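Local coordinates for VAO-type flavoprotein oxidase VAO615 (Myceliophthora thermophila, PDB 6F72) that binds one FAD bicovalently and probably acts as a secreted oxidase whose reduced flavin reacts rapidly with oxygen, its substrate still unidentified, at residues S83-H91 / P403-P411; V92-F103 / K153-T164. All coordinates share one frame; numbering follows the deposited sequence.

Contact 1: residues S83-H91 / P403-P411. With FAD (flavin-adenine dinucleotide), chain E.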
# COMPACT_ATOMS: atom_id res chain seq x y z
N SER A 83 -15.05 -8.78 -11.98
CA SER A 83 -14.43 -8.01 -10.89
C SER A 83 -12.90 -8.17 -10.77
O SER A 83 -12.32 -7.79 -9.74
CB SER A 83 -15.11 -8.36 -9.56
OG SER A 83 -16.49 -8.05 -9.60
N TRP A 84 -12.27 -8.71 -11.81
CA TRP A 84 -10.83 -9.05 -11.77
C TRP A 84 -9.91 -7.85 -11.56
O TRP A 84 -8.85 -7.96 -10.90
CB TRP A 84 -10.42 -9.78 -13.04
CG TRP A 84 -9.07 -10.40 -12.94
CD1 TRP A 84 -7.90 -9.89 -13.43
CD2 TRP A 84 -8.73 -11.63 -12.30
NE1 TRP A 84 -6.86 -10.74 -13.15
CE2 TRP A 84 -7.33 -11.81 -12.45
CE3 TRP A 84 -9.48 -12.61 -11.61
CZ2 TRP A 84 -6.66 -12.94 -11.95
CZ3 TRP A 84 -8.81 -13.73 -11.10
CH2 TRP A 84 -7.41 -13.88 -11.27
N ASP A 85 -10.31 -6.71 -12.12
CA ASP A 85 -9.55 -5.46 -11.99
C ASP A 85 -9.97 -4.59 -10.78
O ASP A 85 -9.65 -3.40 -10.71
CB ASP A 85 -9.61 -4.67 -13.31
CG ASP A 85 -9.01 -5.43 -14.48
OD1 ASP A 85 -8.14 -6.32 -14.29
OD2 ASP A 85 -9.40 -5.12 -15.61
N ILE A 86 -10.67 -5.22 -9.83
CA ILE A 86 -11.08 -4.59 -8.56
C ILE A 86 -10.33 -5.29 -7.41
O ILE A 86 -9.98 -6.47 -7.51
CB ILE A 86 -12.64 -4.65 -8.38
CG1 ILE A 86 -13.39 -4.06 -9.61
CG2 ILE A 86 -13.13 -4.06 -7.05
CD1 ILE A 86 -13.15 -2.59 -9.93
N SER A 87 -10.03 -4.54 -6.35
CA SER A 87 -9.52 -5.13 -5.09
C SER A 87 -10.70 -5.77 -4.37
O SER A 87 -11.53 -5.09 -3.76
CB SER A 87 -8.82 -4.08 -4.21
OG SER A 87 -7.80 -3.42 -4.94
N THR A 88 -10.80 -7.09 -4.50
CA THR A 88 -11.92 -7.85 -3.93
C THR A 88 -11.40 -8.83 -2.90
O THR A 88 -10.26 -9.30 -2.98
CB THR A 88 -12.65 -8.68 -4.99
OG1 THR A 88 -11.73 -9.61 -5.57
CG2 THR A 88 -13.28 -7.78 -6.06
N ILE A 89 -12.28 -9.16 -1.96
CA ILE A 89 -11.96 -10.11 -0.90
C ILE A 89 -11.69 -11.50 -1.48
O ILE A 89 -10.82 -12.23 -1.00
CB ILE A 89 -13.04 -10.09 0.23
CG1 ILE A 89 -12.56 -10.81 1.50
CG2 ILE A 89 -14.38 -10.63 -0.25
CD1 ILE A 89 -11.49 -10.08 2.29
N THR A 90 -12.40 -11.82 -2.56
CA THR A 90 -12.26 -13.08 -3.31
C THR A 90 -10.80 -13.31 -3.76
O THR A 90 -10.22 -14.37 -3.52
CB THR A 90 -13.25 -13.10 -4.51
OG1 THR A 90 -14.58 -13.07 -4.00
CG2 THR A 90 -13.09 -14.36 -5.37
N HIS A 91 -10.23 -12.29 -4.39
CA HIS A 91 -8.86 -12.31 -4.86
C HIS A 91 -7.84 -12.30 -3.72
O HIS A 91 -6.81 -13.01 -3.77
CB HIS A 91 -8.64 -11.10 -5.75
CG HIS A 91 -7.86 -11.40 -6.99
ND1 HIS A 91 -8.03 -10.69 -8.16
CD2 HIS A 91 -6.92 -12.34 -7.24
CE1 HIS A 91 -7.21 -11.17 -9.07
NE2 HIS A 91 -6.53 -12.17 -8.55
N PRO A 403 -18.47 -3.89 3.44
CA PRO A 403 -17.21 -3.64 4.15
C PRO A 403 -15.98 -3.52 3.25
O PRO A 403 -14.98 -2.92 3.67
CB PRO A 403 -17.07 -4.86 5.06
CG PRO A 403 -17.77 -5.96 4.31
CD PRO A 403 -18.86 -5.32 3.51
N TYR A 404 -16.05 -4.05 2.04
CA TYR A 404 -14.87 -4.27 1.21
C TYR A 404 -14.44 -3.11 0.32
O TYR A 404 -13.30 -3.07 -0.15
CB TYR A 404 -15.03 -5.54 0.36
CG TYR A 404 -15.43 -6.79 1.13
CD1 TYR A 404 -14.73 -7.20 2.28
CD2 TYR A 404 -16.49 -7.59 0.68
CE1 TYR A 404 -15.10 -8.35 2.97
CE2 TYR A 404 -16.86 -8.73 1.36
CZ TYR A 404 -16.16 -9.11 2.50
OH TYR A 404 -16.55 -10.26 3.16
N GLY A 405 -15.35 -2.15 0.11
CA GLY A 405 -15.12 -1.04 -0.82
C GLY A 405 -15.28 -1.49 -2.27
O GLY A 405 -15.90 -2.52 -2.55
N ASN A 406 -14.71 -0.72 -3.18
CA ASN A 406 -14.79 -1.01 -4.61
C ASN A 406 -13.57 -0.45 -5.34
O ASN A 406 -13.68 0.10 -6.44
CB ASN A 406 -16.10 -0.45 -5.18
CG ASN A 406 -16.35 -0.86 -6.61
OD1 ASN A 406 -16.40 -2.05 -6.93
ND2 ASN A 406 -16.49 0.14 -7.49
N ALA A 407 -12.40 -0.61 -4.72
CA ALA A 407 -11.19 0.09 -5.16
C ALA A 407 -10.52 -0.60 -6.34
O ALA A 407 -9.95 -1.70 -6.19
CB ALA A 407 -10.22 0.29 -4.00
N ALA A 408 -10.60 0.05 -7.50
CA ALA A 408 -9.94 -0.37 -8.74
C ALA A 408 -8.45 -0.60 -8.51
O ALA A 408 -7.83 0.09 -7.70
CB ALA A 408 -10.14 0.66 -9.83
N TYR A 409 -7.91 -1.61 -9.18
CA TYR A 409 -6.49 -1.88 -9.10
C TYR A 409 -5.81 -1.43 -10.36
O TYR A 409 -6.00 -2.03 -11.44
CB TYR A 409 -6.18 -3.35 -8.84
CG TYR A 409 -4.75 -3.54 -8.39
CD1 TYR A 409 -3.70 -3.57 -9.33
CD2 TYR A 409 -4.43 -3.64 -7.02
CE1 TYR A 409 -2.38 -3.72 -8.92
CE2 TYR A 409 -3.12 -3.79 -6.60
CZ TYR A 409 -2.10 -3.83 -7.54
OH TYR A 409 -0.81 -3.97 -7.11
N PHE A 410 -5.00 -0.39 -10.23
CA PHE A 410 -4.18 0.12 -11.32
C PHE A 410 -2.73 -0.30 -11.06
O PHE A 410 -2.12 0.15 -10.10
CB PHE A 410 -4.26 1.63 -11.40
CG PHE A 410 -5.66 2.19 -11.48
CD1 PHE A 410 -6.49 1.89 -12.57
CD2 PHE A 410 -6.13 3.07 -10.50
CE1 PHE A 410 -7.77 2.44 -12.65
CE2 PHE A 410 -7.41 3.62 -10.58
CZ PHE A 410 -8.23 3.31 -11.66
N PRO A 411 -2.17 -1.19 -11.91
CA PRO A 411 -0.84 -1.80 -11.70
C PRO A 411 0.36 -0.93 -12.06
O PRO A 411 1.52 -1.37 -11.92
CB PRO A 411 -0.88 -3.01 -12.64
CG PRO A 411 -1.79 -2.57 -13.75
CD PRO A 411 -2.85 -1.75 -13.09
PA FAD E . 1.18 -7.21 0.42
O1A FAD E . 1.45 -7.14 -1.06
O2A FAD E . 0.69 -8.52 0.95
O5B FAD E . 2.53 -6.78 1.19
C5B FAD E . 3.32 -5.67 0.76
C4B FAD E . 4.77 -5.82 1.20
O4B FAD E . 4.83 -5.97 2.62
C3B FAD E . 5.49 -7.02 0.62
O3B FAD E . 6.85 -6.63 0.40
C2B FAD E . 5.43 -8.07 1.72
O2B FAD E . 6.56 -8.96 1.67
C1B FAD E . 5.44 -7.22 2.98
N9A FAD E . 4.68 -7.79 4.11
C8A FAD E . 3.34 -7.77 4.25
N7A FAD E . 2.96 -8.34 5.42
C5A FAD E . 4.08 -8.71 6.06
C6A FAD E . 4.40 -9.37 7.35
N6A FAD E . 3.40 -9.74 8.17
N1A FAD E . 5.70 -9.60 7.65
C2A FAD E . 6.71 -9.24 6.82
N3A FAD E . 6.49 -8.62 5.63
C4A FAD E . 5.22 -8.34 5.20
N1 FAD E . -1.40 3.03 0.77
C2 FAD E . -1.60 4.16 1.48
O2 FAD E . -0.65 4.64 2.14
N3 FAD E . -2.79 4.79 1.49
C4 FAD E . -3.86 4.37 0.80
O4 FAD E . -4.95 4.98 0.84
C4X FAD E . -3.72 3.12 0.01
N5 FAD E . -4.75 2.61 -0.70
C5X FAD E . -4.62 1.47 -1.43
C6 FAD E . -5.71 0.95 -2.16
C7 FAD E . -5.54 -0.24 -2.91
C7M FAD E . -6.73 -0.77 -3.69
C8 FAD E . -4.22 -0.95 -2.91
C8M FAD E . -3.96 -2.29 -3.60
C9 FAD E . -3.15 -0.42 -2.18
C9A FAD E . -3.30 0.75 -1.44
N10 FAD E . -2.21 1.27 -0.69
C10 FAD E . -2.39 2.46 0.03
C1' FAD E . -0.91 0.60 -0.74
C2' FAD E . -0.46 -0.20 0.44
O2' FAD E . -0.09 0.71 1.47
C3' FAD E . 0.75 -0.99 -0.05
O3' FAD E . 0.46 -1.66 -1.30
C4' FAD E . 1.20 -2.00 0.99
O4' FAD E . 2.47 -2.55 0.60
C5' FAD E . 0.15 -3.09 1.21
O5' FAD E . 0.63 -4.09 2.11
P FAD E . -0.17 -5.48 2.24
O1P FAD E . -1.63 -5.18 2.42
O2P FAD E . 0.61 -6.29 3.25
O3P FAD E . 0.06 -6.12 0.78
O HOH W 1 -11.80 -2.60 -2.57
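Ile89 lays its CG2 methyl over one face of the Tyr404 ring. Ile89 CG2 stands 3.7 Å from the centroid of the Tyr404 ring, 18° off the normal, in a CH-pi contact. CG2 sits between the backbone N and the carbonyl carbon of Ile89, while CG1 runs anti to the N (chi1 -166°) and reaches CE1 of the same ring. Pro403 CG covers the opposite face, and the ring of Phe204 from helix 203-212 meets Tyr404 edge-to-face. With an alanine in place of Tyr404, Ile89 and Pro403 would probably lose the ring between them, and a gap would open beside Phe204.

Further along, the two loops run in roughly opposite directions and join through a single beta bridge at Ile86 and Ala408. Tyr409 N donates to Asp85 O at 2.9 Å, nearly straight. Ser87 grips Ala407 O twice. Ser87 N donates to Ala407 O at 2.8 Å, and Ser87 OG to the same oxygen at 3.0 Å. The two donors come from opposite faces of the carbonyl plane. OG can do this because it lies beside its own backbone N (chi1 -54°). One water donates to Ser87 O and Tyr404 O and accepts from Ala407 N.

This bridge lies against the dimethylbenzene end of the flavin. Ala407 CB is 3.7 Å from FAD C7M, and Tyr409 CE2 is 3.5 Å from FAD C8M. Ser87 OG comes closer, 3.1 Å from FAD C7M. The hydroxyl that holds Ala407 O thus also stands against the flavin, beside Ala407 CB and the Tyr409 ring.

Contact 2: residues V92-F103 / K153-T164. With FAD (flavin-adenine dinucleotide), chain E; NAG (2-acetamido-2-deoxy-beta-D-glucopyranose), chain C.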
# COMPACT_ATOMS: atom_id res chain seq x y z
N VAL A 92 -8.13 -11.49 -2.71
CA VAL A 92 -7.28 -11.40 -1.54
C VAL A 92 -7.25 -12.74 -0.78
O VAL A 92 -6.23 -13.06 -0.16
CB VAL A 92 -7.71 -10.21 -0.63
CG1 VAL A 92 -7.16 -10.34 0.77
CG2 VAL A 92 -7.26 -8.89 -1.24
N ASN A 93 -8.34 -13.52 -0.88
CA ASN A 93 -8.47 -14.80 -0.16
C ASN A 93 -7.69 -15.95 -0.80
O ASN A 93 -7.56 -17.02 -0.19
CB ASN A 93 -9.94 -15.20 -0.02
CG ASN A 93 -10.66 -14.45 1.09
OD1 ASN A 93 -10.06 -13.69 1.86
ND2 ASN A 93 -11.96 -14.66 1.17
N ALA A 94 -7.21 -15.76 -2.02
CA ALA A 94 -6.45 -16.78 -2.72
C ALA A 94 -5.03 -16.88 -2.13
O ALA A 94 -4.40 -15.85 -1.86
CB ALA A 94 -6.41 -16.49 -4.21
N PRO A 95 -4.54 -18.12 -1.91
CA PRO A 95 -3.22 -18.35 -1.30
C PRO A 95 -2.04 -17.73 -2.05
O PRO A 95 -1.26 -17.01 -1.46
CB PRO A 95 -3.10 -19.87 -1.28
CG PRO A 95 -4.52 -20.33 -1.20
CD PRO A 95 -5.24 -19.41 -2.13
N GLY A 96 -1.91 -18.01 -3.34
CA GLY A 96 -0.72 -17.60 -4.07
C GLY A 96 -0.92 -16.48 -5.07
O GLY A 96 0.02 -16.13 -5.78
N ASP A 97 -2.13 -15.90 -5.13
CA ASP A 97 -2.43 -14.85 -6.11
C ASP A 97 -1.97 -13.51 -5.59
O ASP A 97 -1.95 -13.29 -4.38
CB ASP A 97 -3.92 -14.75 -6.44
CG ASP A 97 -4.31 -15.56 -7.66
OD1 ASP A 97 -4.59 -16.77 -7.49
OD2 ASP A 97 -4.36 -14.98 -8.78
N VAL A 98 -1.60 -12.62 -6.51
CA VAL A 98 -1.46 -11.19 -6.19
C VAL A 98 -2.49 -10.39 -6.98
O VAL A 98 -3.07 -10.91 -7.95
CB VAL A 98 -0.01 -10.66 -6.34
CG1 VAL A 98 0.87 -11.24 -5.25
CG2 VAL A 98 0.57 -10.95 -7.73
N LEU A 99 -2.74 -9.14 -6.58
CA LEU A 99 -3.74 -8.31 -7.25
C LEU A 99 -3.24 -7.67 -8.57
O LEU A 99 -4.06 -7.27 -9.42
CB LEU A 99 -4.29 -7.25 -6.30
CG LEU A 99 -5.17 -7.54 -5.08
CD1 LEU A 99 -5.59 -6.21 -4.49
CD2 LEU A 99 -6.41 -8.34 -5.41
N SER A 100 -1.93 -7.60 -8.75
CA SER A 100 -1.36 -6.89 -9.91
C SER A 100 -1.42 -7.68 -11.21
O SER A 100 -0.72 -8.70 -11.37
CB SER A 100 0.07 -6.42 -9.63
OG SER A 100 0.72 -6.03 -10.82
N GLN A 101 -2.20 -7.16 -12.16
CA GLN A 101 -2.33 -7.74 -13.50
C GLN A 101 -0.97 -7.77 -14.20
O GLN A 101 -0.71 -8.66 -15.00
CB GLN A 101 -3.33 -6.97 -14.37
CG GLN A 101 -4.71 -6.69 -13.77
CD GLN A 101 -4.76 -5.38 -12.99
OE1 GLN A 101 -3.75 -4.90 -12.48
NE2 GLN A 101 -5.96 -4.80 -12.88
N ASN A 102 -0.11 -6.81 -13.87
CA ASN A 102 1.22 -6.76 -14.46
C ASN A 102 2.12 -7.90 -13.98
O ASN A 102 2.91 -8.44 -14.75
CB ASN A 102 1.88 -5.39 -14.24
CG ASN A 102 3.20 -5.23 -14.99
OD1 ASN A 102 3.39 -5.75 -16.09
ND2 ASN A 102 4.11 -4.47 -14.40
N PHE A 103 2.01 -8.25 -12.69
CA PHE A 103 2.80 -9.33 -12.14
C PHE A 103 2.17 -10.72 -12.40
O PHE A 103 2.91 -11.68 -12.48
CB PHE A 103 3.20 -9.07 -10.66
CG PHE A 103 4.23 -7.99 -10.52
CD1 PHE A 103 5.59 -8.26 -10.73
CD2 PHE A 103 3.84 -6.67 -10.27
CE1 PHE A 103 6.53 -7.25 -10.65
CE2 PHE A 103 4.78 -5.65 -10.20
CZ PHE A 103 6.13 -5.94 -10.39
N LYS A 153 3.66 -12.78 1.80
CA LYS A 153 2.44 -12.23 1.22
C LYS A 153 1.34 -12.15 2.25
O LYS A 153 1.06 -13.11 2.95
CB LYS A 153 1.94 -13.04 -0.01
CG LYS A 153 0.79 -12.32 -0.73
CD LYS A 153 -0.00 -13.14 -1.72
CE LYS A 153 -1.12 -13.90 -1.04
NZ LYS A 153 -2.32 -14.05 -1.92
N ASN A 154 0.70 -10.99 2.30
CA ASN A 154 -0.37 -10.72 3.23
C ASN A 154 -1.69 -10.65 2.48
O ASN A 154 -2.54 -11.53 2.65
CB ASN A 154 -0.05 -9.45 4.04
CG ASN A 154 -1.20 -9.00 4.92
OD1 ASN A 154 -2.06 -9.81 5.31
ND2 ASN A 154 -1.23 -7.72 5.24
N THR A 155 -1.86 -9.62 1.65
CA THR A 155 -3.07 -9.37 0.85
C THR A 155 -2.82 -9.49 -0.68
O THR A 155 -3.76 -9.66 -1.46
CB THR A 155 -3.65 -7.95 1.11
OG1 THR A 155 -2.71 -6.95 0.68
CG2 THR A 155 -3.98 -7.71 2.58
N GLY A 156 -1.55 -9.38 -1.07
CA GLY A 156 -1.15 -9.28 -2.48
C GLY A 156 -1.40 -7.94 -3.17
O GLY A 156 -1.37 -7.86 -4.42
N HIS A 157 -1.63 -6.89 -2.38
CA HIS A 157 -1.85 -5.55 -2.91
C HIS A 157 -0.64 -4.90 -3.54
O HIS A 157 -0.81 -3.93 -4.26
CB HIS A 157 -2.31 -4.61 -1.82
CG HIS A 157 -3.76 -4.25 -1.89
ND1 HIS A 157 -4.26 -3.25 -2.71
CD2 HIS A 157 -4.80 -4.75 -1.18
CE1 HIS A 157 -5.57 -3.19 -2.51
NE2 HIS A 157 -5.92 -4.07 -1.58
N ASP A 158 0.56 -5.43 -3.31
CA ASP A 158 1.79 -4.69 -3.64
C ASP A 158 1.95 -4.29 -5.10
O ASP A 158 2.04 -5.15 -5.98
CB ASP A 158 3.08 -5.36 -3.19
CG ASP A 158 4.24 -4.37 -3.13
OD1 ASP A 158 4.34 -3.60 -2.14
OD2 ASP A 158 5.04 -4.37 -4.09
N TYR A 159 2.05 -2.97 -5.33
CA TYR A 159 2.17 -2.43 -6.67
C TYR A 159 3.49 -2.78 -7.34
O TYR A 159 3.60 -2.70 -8.56
CB TYR A 159 1.94 -0.91 -6.69
CG TYR A 159 0.53 -0.49 -6.36
CD1 TYR A 159 -0.53 -0.81 -7.22
CD2 TYR A 159 0.24 0.23 -5.20
CE1 TYR A 159 -1.84 -0.44 -6.92
CE2 TYR A 159 -1.07 0.61 -4.90
CZ TYR A 159 -2.10 0.27 -5.76
OH TYR A 159 -3.40 0.65 -5.47
N LEU A 160 4.49 -3.18 -6.55
CA LEU A 160 5.84 -3.41 -7.05
C LEU A 160 6.16 -4.90 -7.13
O LEU A 160 7.29 -5.29 -7.41
CB LEU A 160 6.89 -2.63 -6.22
CG LEU A 160 6.89 -1.08 -6.07
CD1 LEU A 160 5.89 -0.54 -5.06
CD2 LEU A 160 8.27 -0.56 -5.72
N GLY A 161 5.15 -5.75 -6.92
CA GLY A 161 5.34 -7.20 -6.96
C GLY A 161 6.13 -7.77 -5.79
O GLY A 161 6.56 -8.94 -5.83
N LYS A 162 6.28 -6.98 -4.73
CA LYS A 162 7.12 -7.36 -3.58
C LYS A 162 6.58 -8.56 -2.77
O LYS A 162 7.30 -9.13 -1.93
CB LYS A 162 7.42 -6.13 -2.71
CG LYS A 162 8.19 -5.03 -3.46
CD LYS A 162 8.08 -3.66 -2.80
CE LYS A 162 8.62 -3.64 -1.36
NZ LYS A 162 8.27 -2.36 -0.68
N SER A 163 5.33 -8.96 -3.04
CA SER A 163 4.73 -10.12 -2.41
C SER A 163 4.50 -11.36 -3.33
O SER A 163 3.75 -12.25 -2.94
CB SER A 163 3.46 -9.70 -1.66
OG SER A 163 2.48 -9.16 -2.53
N THR A 164 5.10 -11.39 -4.53
CA THR A 164 5.31 -12.64 -5.29
C THR A 164 6.79 -12.90 -5.55
O THR A 164 7.65 -12.06 -5.25
CB THR A 164 4.62 -12.72 -6.69
OG1 THR A 164 4.51 -11.43 -7.32
CG2 THR A 164 3.28 -13.51 -6.65
PA FAD E . 1.18 -7.21 0.42
O1A FAD E . 1.45 -7.14 -1.06
O2A FAD E . 0.69 -8.52 0.95
O5B FAD E . 2.53 -6.78 1.19
C5B FAD E . 3.32 -5.67 0.76
C4B FAD E . 4.77 -5.82 1.20
O4B FAD E . 4.83 -5.97 2.62
C3B FAD E . 5.49 -7.02 0.62
O3B FAD E . 6.85 -6.63 0.40
C2B FAD E . 5.43 -8.07 1.72
O2B FAD E . 6.56 -8.96 1.67
C1B FAD E . 5.44 -7.22 2.98
N9A FAD E . 4.68 -7.79 4.11
C8A FAD E . 3.34 -7.77 4.25
N7A FAD E . 2.96 -8.34 5.42
C5A FAD E . 4.08 -8.71 6.06
C6A FAD E . 4.40 -9.37 7.35
N6A FAD E . 3.40 -9.74 8.17
N1A FAD E . 5.70 -9.60 7.65
C2A FAD E . 6.71 -9.24 6.82
N3A FAD E . 6.49 -8.62 5.63
C4A FAD E . 5.22 -8.34 5.20
N1 FAD E . -1.40 3.03 0.77
C2 FAD E . -1.60 4.16 1.48
O2 FAD E . -0.65 4.64 2.14
N3 FAD E . -2.79 4.79 1.49
C4 FAD E . -3.86 4.37 0.80
O4 FAD E . -4.95 4.98 0.84
C4X FAD E . -3.72 3.12 0.01
N5 FAD E . -4.75 2.61 -0.70
C5X FAD E . -4.62 1.47 -1.43
C6 FAD E . -5.71 0.95 -2.16
C7 FAD E . -5.54 -0.24 -2.91
C7M FAD E . -6.73 -0.77 -3.69
C8 FAD E . -4.22 -0.95 -2.91
C8M FAD E . -3.96 -2.29 -3.60
C9 FAD E . -3.15 -0.42 -2.18
C9A FAD E . -3.30 0.75 -1.44
N10 FAD E . -2.21 1.27 -0.69
C10 FAD E . -2.39 2.46 0.03
C1' FAD E . -0.91 0.60 -0.74
C2' FAD E . -0.46 -0.20 0.44
O2' FAD E . -0.09 0.71 1.47
C3' FAD E . 0.75 -0.99 -0.05
O3' FAD E . 0.46 -1.66 -1.30
C4' FAD E . 1.20 -2.00 0.99
O4' FAD E . 2.47 -2.55 0.60
C5' FAD E . 0.15 -3.09 1.21
O5' FAD E . 0.63 -4.09 2.11
P FAD E . -0.17 -5.48 2.24
O1P FAD E . -1.63 -5.18 2.42
O2P FAD E . 0.61 -6.29 3.25
O3P FAD E . 0.06 -6.12 0.78
C1 NAG C . 6.49 -11.08 -18.20
C2 NAG C . 7.45 -10.29 -17.29
C3 NAG C . 8.73 -9.91 -18.04
C4 NAG C . 9.40 -11.12 -18.73
C5 NAG C . 8.36 -11.95 -19.49
C6 NAG C . 8.93 -13.29 -19.95
C7 NAG C . 6.57 -8.92 -15.42
C8 NAG C . 5.97 -7.60 -15.06
N2 NAG C . 6.86 -9.08 -16.72
O3 NAG C . 9.64 -9.31 -17.12
O4 NAG C . 10.35 -10.67 -19.70
O5 NAG C . 7.18 -12.22 -18.71
O6 NAG C . 8.14 -13.72 -21.06
O7 NAG C . 6.79 -9.77 -14.56
O HOH W 2 -3.72 -12.84 0.41
O HOH W 3 -4.10 -11.64 -3.67
O HOH W 4 1.64 -3.54 -10.28
O HOH W 5 0.39 -7.24 -6.48
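This is a buried contact beside the FAD, joining the end of helix 89-92, the loop after it and the start of helix 101-104 to the loop that follows strand 150-153. Lys153 reaches across from the edge strand of the four-stranded sheet. Its chain leaves with CG anti to the backbone N (chi1 -171°) and bends near its end, which brings NZ among backbone carbonyls. Lys153 NZ donates to Asp97 O at 2.6 Å, in the carbonyl plane. Lys153 NZ also donates to Ala94 O at 2.8 Å, tilted 18° from the plane of that carbonyl, and weakly to Pro95 O. A water accepting from NZ links it to Val92 O and Asn154 O. Carbonyl dipoles therefore probably steady the buried ammonium.

Next along, Leu99 N donates to Gly156 O at 2.9 Å. The positive phi of Gly156 suits glycine, and a side chain there would probably crowd Val98 CA and Asp97 O. Val98 CG1 packs on Thr164 CG2 at 3.6 Å.

The loop 153-164 is the pyrophosphate-binding and flavin-linking loop of the PCMH-type FAD domain. The N atoms of Asn154, Thr155 and Gly156 all donate to FAD O2A, and Ser163 OG donates to FAD O1A at 2.7 Å. His157 ND1 is covalently bonded to FAD C8M, one half of the bicovalent link completed by Cys222. Leu99 CD1 sits over the centre of the His157 ring, 3.5 Å from its centroid, while Thr224 holds NE2 of that histidine.

At the far end, Gly161 CA lies over the face of the Phe103 ring, 3.5 Å from its centroid. Ser100 OG caps the helix beginning there by accepting from Phe103 N. One water accepts from Ser100 OG and donates to Tyr159 O.

Contact 2 is almost wholly buried, whereas contact 1 is only partly so. Residues 83-91 lead into 92-103, so one run of chain serves both. Its partners differ: contact 2 meets the FAD-domain loop 153-164, and contact 1 meets the loop before strand 412-419. Both reach the FAD, contact 1 at the flavin methyl end and contact 2 at the pyrophosphate and the histidyl bond. Contact 1 relies on a beta bridge and apolar packing; contact 2 has no bridge and turns on a buried lysine among carbonyls and four waters, against one. They meet where Tyr409 OH approaches His157 O at 2.8 Å, a probable hydrogen bond, and where Asp85 OD1, also hydrogen-bonded to Trp484, probably accepts from Gln101 NE2.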